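Putative NADH-flavin reductase (Lactobacillus casei ATCC 334, PDB 3H2S) binds NADPH in a Rossmann-type fold and is probably an oxidoreductase that uses the nicotinamide cofactor. Local coordinates at residues A[107-112]-A[209-214]. Residues are numbered along the deposited sequence; the frame is centred on the assembly and turned at random.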
loop_
_atom_site.group_PDB
_atom_site.type_symbol
_atom_site.label_atom_id
_atom_site.label_comp_id
_atom_site.label_asym_id
_atom_site.label_seq_id
_atom_site.Cartn_x
_atom_site.Cartn_y
_atom_site.Cartn_z
ATOM N N ALA A 107 8.952 -11.893 -12.313
ATOM C CA ALA A 107 9.949 -12.166 -11.271
ATOM C C ALA A 107 9.351 -12.696 -9.963
ATOM O O ALA A 107 10.067 -13.217 -9.109
ATOM C CB ALA A 107 10.796 -10.924 -11.011
ATOM N N SER A 108 8.035 -12.582 -9.820
ATOM C CA SER A 108 7.348 -13.129 -8.650
ATOM C C SER A 108 6.898 -14.569 -8.886
ATOM O O SER A 108 6.264 -15.182 -8.024
ATOM C CB SER A 108 6.166 -12.235 -8.249
ATOM O OG SER A 108 5.141 -12.237 -9.229
ATOM N N LEU A 109 7.149 -15.075 -10.095
ATOM C CA LEU A 109 6.893 -16.479 -10.411
ATOM C C LEU A 109 8.080 -17.357 -10.022
ATOM O O LEU A 109 9.227 -16.893 -10.009
ATOM C CB LEU A 109 6.636 -16.652 -11.903
ATOM C CG LEU A 109 5.431 -15.964 -12.528
ATOM C CD1 LEU A 109 5.544 -16.029 -14.051
ATOM C CD2 LEU A 109 4.143 -16.587 -12.016
ATOM N N ALA A 110 7.803 -18.625 -9.734
ATOM C CA ALA A 110 8.861 -19.621 -9.592
ATOM C C ALA A 110 9.446 -20.002 -10.954
ATOM O O ALA A 110 8.710 -20.218 -11.926
ATOM C CB ALA A 110 8.342 -20.864 -8.881
HETATM N N MSE A 111 10.756 -20.224 -10.983
HETATM C CA MSE A 111 11.359 -21.009 -12.049
HETATM C C MSE A 111 10.786 -22.427 -12.063
HETATM O O MSE A 111 10.359 -22.946 -11.027
HETATM C CB MSE A 111 12.885 -21.069 -11.876
HETATM C CG MSE A 111 13.580 -19.733 -12.072
HETATM SE SE MSE A 111 13.508 -19.083 -13.928
HETATM C CE MSE A 111 15.149 -18.006 -13.901
ATOM N N PRO A 112 10.773 -23.063 -13.241
ATOM C CA PRO A 112 10.329 -24.450 -13.325
ATOM C C PRO A 112 11.061 -25.309 -12.297
ATOM O O PRO A 112 12.262 -25.151 -12.116
ATOM C CB PRO A 112 10.725 -24.851 -14.751
ATOM C CG PRO A 112 10.682 -23.564 -15.521
ATOM C CD PRO A 112 11.152 -22.508 -14.555
ATOM N N ARG A 209 -3.386 -15.420 -8.039
ATOM C CA ARG A 209 -2.552 -15.007 -9.156
ATOM C C ARG A 209 -2.446 -16.157 -10.146
ATOM O O ARG A 209 -2.256 -17.300 -9.749
ATOM C CB ARG A 209 -1.161 -14.621 -8.662
ATOM C CG ARG A 209 -0.269 -14.052 -9.758
ATOM C CD ARG A 209 0.589 -15.107 -10.424
ATOM N NE ARG A 209 1.512 -15.722 -9.478
ATOM C CZ ARG A 209 2.701 -15.218 -9.165
ATOM N NH1 ARG A 209 3.137 -14.120 -9.779
ATOM N NH2 ARG A 209 3.458 -15.805 -8.236
ATOM N N ILE A 210 -2.652 -15.857 -11.423
ATOM C CA ILE A 210 -2.340 -16.798 -12.486
ATOM C C ILE A 210 -1.233 -16.269 -13.406
ATOM O O ILE A 210 -0.868 -15.102 -13.334
ATOM C CB ILE A 210 -3.590 -17.166 -13.296
ATOM C CG1 ILE A 210 -4.248 -15.910 -13.883
ATOM C CG2 ILE A 210 -4.580 -17.964 -12.409
ATOM C CD1 ILE A 210 -5.315 -16.206 -14.957
ATOM N N VAL A 211 -0.639 -17.160 -14.195
ATOM C CA VAL A 211 0.357 -16.754 -15.188
ATOM C C VAL A 211 -0.164 -17.250 -16.528
ATOM O O VAL A 211 -0.779 -18.312 -16.594
ATOM C CB VAL A 211 1.729 -17.400 -14.916
ATOM C CG1 VAL A 211 1.601 -18.921 -14.733
ATOM C CG2 VAL A 211 2.723 -17.073 -16.024
ATOM N N VAL A 212 0.133 -16.520 -17.596
ATOM C CA VAL A 212 -0.340 -16.933 -18.920
ATOM C C VAL A 212 0.771 -16.927 -19.961
ATOM O O VAL A 212 1.662 -16.083 -19.912
ATOM C CB VAL A 212 -1.532 -16.070 -19.395
ATOM C CG1 VAL A 212 -2.755 -16.380 -18.557
ATOM C CG2 VAL A 212 -1.203 -14.590 -19.303
ATOM N N ARG A 213 0.726 -17.885 -20.887
ATOM C CA ARG A 213 1.624 -17.868 -22.036
ATOM C C ARG A 213 0.826 -18.059 -23.326
ATOM O O ARG A 213 -0.322 -18.528 -23.297
ATOM C CB ARG A 213 2.685 -18.967 -21.910
ATOM C CG ARG A 213 2.135 -20.389 -22.085
ATOM C CD ARG A 213 3.276 -21.383 -22.251
ATOM N NE ARG A 213 2.833 -22.775 -22.190
ATOM C CZ ARG A 213 2.439 -23.492 -23.244
ATOM N NH1 ARG A 213 2.291 -22.921 -24.434
ATOM N NH2 ARG A 213 2.115 -24.772 -23.089
ATOM N N ASP A 214 1.459 -17.747 -24.456
ATOM C CA ASP A 214 0.869 -18.026 -25.755
ATOM C C ASP A 214 0.694 -19.532 -25.902
ATOM O O ASP A 214 1.599 -20.301 -25.569
ATOM C CB ASP A 214 1.769 -17.521 -26.885
ATOM C CG ASP A 214 1.873 -16.011 -26.929
ATOM O OD1 ASP A 214 0.899 -15.325 -26.526
ATOM O OD2 ASP A 214 2.910 -15.512 -27.431
#
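R209, at the start of strand 209-214, reaches across to S108 and L109 in the loop that follows strand 99-103 of this NADPH-binding Rossmann fold. Its guanidinium meets S108 end-on with two nitrogens. R209 NH2 donates to S108 O at 2.9 Å, the bond fairly straight at 159°; the oxygen lies close to the guanidinium plane, whereas the donor stands well above the carbonyl plane. R209 NH1 donates to S108 OG at 2.8 Å, also near the guanidinium plane. The S108 hydroxyl sits between its own backbone N and carbonyl carbon (chi1 67°), which places it beside the carbonyl so that one flat group can take both oxygens.

One face of that group is covered by L109: CD2 rests over its centre, 3.5 Å from R209 CZ. The arginine chain leaves the strand with CG opposite the backbone N (chi1 -175°) and then bends at the next two torsions, bringing the guanidinium face against the leucine methyl. Two further partners fix its rotation: D175 forms a salt bridge with NE, and S157 on the adjoining strand 153-158 bonds to NH1. Y142 from helix 132-145 adds a cation-pi contact with R209. Putting a leucine here would probably leave the carbonyl and hydroxyl of S108 without these two donors and the carboxylate of D175 without its charged mate.

The loop is thereby tied to the strand close to the cofactor site: S106, two residues before S108, binds NADPH, as does S159 near V211, and the L109 side chain comes to about 7 Å, nearest atoms, from the bound NADPH. Two residues along the strand from R209, the contact turns wholly apolar, with L109 CD1 against V211 CG2 at 3.6 Å.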